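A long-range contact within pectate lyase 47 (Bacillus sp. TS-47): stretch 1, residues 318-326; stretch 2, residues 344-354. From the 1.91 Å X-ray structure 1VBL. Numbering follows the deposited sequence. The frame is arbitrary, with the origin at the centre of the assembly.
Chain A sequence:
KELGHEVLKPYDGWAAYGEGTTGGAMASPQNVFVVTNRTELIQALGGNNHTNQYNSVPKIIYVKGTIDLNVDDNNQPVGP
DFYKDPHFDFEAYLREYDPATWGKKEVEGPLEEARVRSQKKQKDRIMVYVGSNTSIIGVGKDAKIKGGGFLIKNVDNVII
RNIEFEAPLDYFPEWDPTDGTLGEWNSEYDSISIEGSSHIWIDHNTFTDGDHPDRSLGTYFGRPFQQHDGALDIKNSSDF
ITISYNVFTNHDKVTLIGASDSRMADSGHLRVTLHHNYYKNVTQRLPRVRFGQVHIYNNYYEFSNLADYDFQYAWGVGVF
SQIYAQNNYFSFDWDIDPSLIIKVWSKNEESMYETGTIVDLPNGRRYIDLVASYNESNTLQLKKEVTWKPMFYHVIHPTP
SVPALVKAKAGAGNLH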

# COMPACT_ATOMS: atom_id res chain seq x y z
N GLY A 318 -8.83 7.44 -11.48
CA GLY A 318 -7.87 8.35 -12.07
C GLY A 318 -7.83 8.28 -13.58
O GLY A 318 -8.58 7.52 -14.19
N VAL A 319 -6.94 9.07 -14.17
CA VAL A 319 -6.82 9.12 -15.62
C VAL A 319 -6.61 7.77 -16.29
O VAL A 319 -5.76 6.98 -15.88
CB VAL A 319 -5.68 10.07 -16.05
CG1 VAL A 319 -6.02 11.50 -15.63
CG2 VAL A 319 -4.36 9.61 -15.45
N PHE A 320 -7.42 7.52 -17.31
CA PHE A 320 -7.37 6.30 -18.11
C PHE A 320 -7.51 5.01 -17.32
O PHE A 320 -7.12 3.95 -17.80
CB PHE A 320 -6.08 6.26 -18.92
CG PHE A 320 -5.83 7.50 -19.73
CD1 PHE A 320 -4.95 8.48 -19.27
CD2 PHE A 320 -6.51 7.72 -20.92
CE1 PHE A 320 -4.74 9.65 -20.00
CE2 PHE A 320 -6.32 8.89 -21.66
CZ PHE A 320 -5.43 9.86 -21.19
N SER A 321 -8.08 5.08 -16.12
CA SER A 321 -8.24 3.88 -15.32
C SER A 321 -9.34 2.99 -15.89
O SER A 321 -10.27 3.47 -16.55
CB SER A 321 -8.57 4.25 -13.87
OG SER A 321 -9.68 5.13 -13.81
N GLN A 322 -9.22 1.69 -15.65
CA GLN A 322 -10.22 0.75 -16.13
C GLN A 322 -10.59 -0.18 -14.98
O GLN A 322 -10.32 -1.38 -15.01
CB GLN A 322 -9.67 -0.05 -17.32
CG GLN A 322 -9.40 0.79 -18.56
CD GLN A 322 -8.99 -0.05 -19.76
OE1 GLN A 322 -9.75 -0.89 -20.24
NE2 GLN A 322 -7.77 0.18 -20.24
N ILE A 323 -11.20 0.40 -13.96
CA ILE A 323 -11.62 -0.36 -12.80
C ILE A 323 -12.83 -1.24 -13.11
O ILE A 323 -13.77 -0.80 -13.77
CB ILE A 323 -11.98 0.58 -11.63
CG1 ILE A 323 -10.73 1.33 -11.16
CG2 ILE A 323 -12.61 -0.22 -10.48
CD1 ILE A 323 -11.02 2.51 -10.25
N TYR A 324 -12.78 -2.48 -12.64
CA TYR A 324 -13.89 -3.42 -12.83
C TYR A 324 -14.13 -3.94 -11.41
O TYR A 324 -13.39 -4.79 -10.92
CB TYR A 324 -13.47 -4.56 -13.77
CG TYR A 324 -14.63 -5.39 -14.30
CD1 TYR A 324 -15.33 -6.26 -13.46
CD2 TYR A 324 -15.02 -5.30 -15.64
CE1 TYR A 324 -16.39 -7.03 -13.95
CE2 TYR A 324 -16.08 -6.06 -16.13
CZ TYR A 324 -16.76 -6.92 -15.28
OH TYR A 324 -17.81 -7.68 -15.77
N ALA A 325 -15.17 -3.41 -10.76
CA ALA A 325 -15.50 -3.78 -9.39
C ALA A 325 -16.69 -4.73 -9.29
O ALA A 325 -17.75 -4.48 -9.87
CB ALA A 325 -15.78 -2.51 -8.57
N GLN A 326 -16.52 -5.81 -8.53
CA GLN A 326 -17.58 -6.80 -8.36
C GLN A 326 -17.79 -7.26 -6.92
O GLN A 326 -16.84 -7.61 -6.22
CB GLN A 326 -17.28 -8.05 -9.18
CG GLN A 326 -17.37 -7.92 -10.68
CD GLN A 326 -17.03 -9.22 -11.37
OE1 GLN A 326 -15.87 -9.55 -11.58
NE2 GLN A 326 -18.06 -10.00 -11.70
N VAL A 344 -13.37 10.96 -8.42
CA VAL A 344 -12.75 10.96 -9.74
C VAL A 344 -11.71 12.06 -9.91
O VAL A 344 -11.95 13.21 -9.56
CB VAL A 344 -13.81 11.10 -10.85
CG1 VAL A 344 -13.14 11.04 -12.22
CG2 VAL A 344 -14.85 10.00 -10.72
N TRP A 345 -10.55 11.69 -10.45
CA TRP A 345 -9.47 12.63 -10.69
C TRP A 345 -9.08 12.56 -12.17
O TRP A 345 -8.14 11.86 -12.54
CB TRP A 345 -8.25 12.30 -9.83
CG TRP A 345 -8.55 12.00 -8.39
CD1 TRP A 345 -8.82 10.78 -7.84
CD2 TRP A 345 -8.59 12.94 -7.31
NE1 TRP A 345 -9.02 10.90 -6.48
CE2 TRP A 345 -8.89 12.21 -6.13
CE3 TRP A 345 -8.40 14.33 -7.22
CZ2 TRP A 345 -9.00 12.83 -4.88
CZ3 TRP A 345 -8.52 14.94 -5.97
CH2 TRP A 345 -8.81 14.19 -4.82
N SER A 346 -9.82 13.27 -13.02
CA SER A 346 -9.54 13.27 -14.45
C SER A 346 -10.25 14.44 -15.12
O SER A 346 -11.05 15.13 -14.50
CB SER A 346 -10.02 11.97 -15.08
OG SER A 346 -9.79 11.96 -16.48
N LYS A 347 -9.94 14.66 -16.40
CA LYS A 347 -10.57 15.73 -17.16
C LYS A 347 -11.50 15.14 -18.20
O LYS A 347 -12.22 15.85 -18.89
CB LYS A 347 -9.51 16.60 -17.85
CG LYS A 347 -8.61 17.34 -16.88
CD LYS A 347 -7.58 18.18 -17.61
CE LYS A 347 -6.73 18.97 -16.62
NZ LYS A 347 -5.73 19.82 -17.31
N ASN A 348 -11.50 13.81 -18.31
CA ASN A 348 -12.35 13.13 -19.28
C ASN A 348 -13.36 12.22 -18.61
O ASN A 348 -13.24 11.91 -17.42
CB ASN A 348 -11.50 12.29 -20.23
CG ASN A 348 -10.54 13.12 -21.04
OD1 ASN A 348 -10.94 14.02 -21.77
ND2 ASN A 348 -9.25 12.82 -20.91
N GLU A 349 -14.36 11.82 -19.38
CA GLU A 349 -15.37 10.89 -18.88
C GLU A 349 -14.67 9.55 -18.83
O GLU A 349 -14.48 8.91 -19.86
CB GLU A 349 -16.54 10.77 -19.85
CG GLU A 349 -17.70 11.68 -19.59
CD GLU A 349 -18.97 11.17 -20.25
OE1 GLU A 349 -18.97 10.97 -21.48
OE2 GLU A 349 -19.97 10.95 -19.53
N GLU A 350 -14.26 9.13 -17.64
CA GLU A 350 -13.59 7.84 -17.51
C GLU A 350 -14.64 6.75 -17.51
O GLU A 350 -15.82 7.00 -17.29
CB GLU A 350 -12.77 7.79 -16.22
CG GLU A 350 -11.62 8.79 -16.14
CD GLU A 350 -10.59 8.63 -17.25
OE1 GLU A 350 -10.58 7.57 -17.92
OE2 GLU A 350 -9.79 9.56 -17.45
N SER A 351 -14.20 5.52 -17.76
CA SER A 351 -15.12 4.39 -17.76
C SER A 351 -14.72 3.41 -16.68
O SER A 351 -13.54 3.23 -16.38
CB SER A 351 -15.08 3.67 -19.12
OG SER A 351 -15.54 4.50 -20.17
N MET A 352 -15.71 2.78 -16.06
CA MET A 352 -15.45 1.78 -15.05
C MET A 352 -16.69 0.91 -15.00
O MET A 352 -17.77 1.32 -15.43
CB MET A 352 -15.18 2.41 -13.67
CG MET A 352 -16.40 2.69 -12.80
SD MET A 352 -15.96 3.23 -11.11
CE MET A 352 -15.85 1.68 -10.24
N TYR A 353 -16.53 -0.31 -14.51
CA TYR A 353 -17.68 -1.18 -14.39
C TYR A 353 -17.80 -1.51 -12.92
O TYR A 353 -16.79 -1.68 -12.23
CB TYR A 353 -17.53 -2.46 -15.21
CG TYR A 353 -18.82 -3.23 -15.24
CD1 TYR A 353 -19.95 -2.71 -15.86
CD2 TYR A 353 -18.93 -4.46 -14.59
CE1 TYR A 353 -21.17 -3.38 -15.83
CE2 TYR A 353 -20.15 -5.14 -14.56
CZ TYR A 353 -21.26 -4.60 -15.18
OH TYR A 353 -22.46 -5.26 -15.13
N GLU A 354 -19.03 -1.59 -12.45
CA GLU A 354 -19.28 -1.88 -11.05
C GLU A 354 -20.60 -2.62 -10.94
O GLU A 354 -21.58 -2.27 -11.60
CB GLU A 354 -19.37 -0.57 -10.26
CG GLU A 354 -19.78 -0.76 -8.81
CD GLU A 354 -21.01 0.06 -8.45
OE1 GLU A 354 -21.51 0.81 -9.31
OE2 GLU A 354 -21.47 -0.06 -7.29
O HOH W 1 -5.67 10.83 -11.86
O HOH W 2 -12.07 3.20 -14.11
O HOH W 3 -11.44 5.15 -18.27

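Where parallel strands pair directly at one end and part at the other, side chains and water can take over the bonding; this contact in pectate lyase 47 is a compact example. The strand 322-326 runs alongside 351-354 with only 10° between their directions. Two strong backbone hydrogen bonds fix the register. Tyr 353 N donates to Ile 323 O (2.9 Å), and Tyr 353 O accepts from Ala 325 N (2.8 Å), so that Tyr 353 reaches to both neighbours of Tyr 324, its partner in the parallel bridge. Ala 325 and Glu 354 pair next, and Glu 354 CA approaches Ala 325 O at 3.2 Å in a CA-H...O contact.

Upstream, direct pairing fails. Ser 321 O and Ser 351 O lie 3.3 Å apart, and two acceptors cannot bond each other. Water 2 helps fill the gap, accepting from Ile 323 N (2.9 Å) and donating to Ser 351 O (2.7 Å). Water 1 likewise links Val 319 N (3.2 Å) to Trp 345 O (2.8 Å), whose direct approach has a poor angle.

Among the side chains, Glu 350 does work that a strand would leave to its backbone. Its carboxylate reaches the type II turn from Gly 318 to Ser 321, where Phe 320 N donates to Glu 350 OE2 (3.1 Å). Glu 350 OE2 also accepts from Ser 346 OG (2.6 Å), tying the loop of its own stretch to the turn. Within the turn, Ser 321 OG donates to Gly 318 O (2.7 Å).

Bridge partners in a parallel sheet share a face, and the two tyrosines exploit this. Tyr 353 CB sits over the Tyr 324 ring, 4.2 Å from its centroid, while the rings meet obliquely at 45°. On the other side of the sheet, the one that carries Ala 325, Ile 323 CG2 packs against Met 352 CE at 3.8 Å.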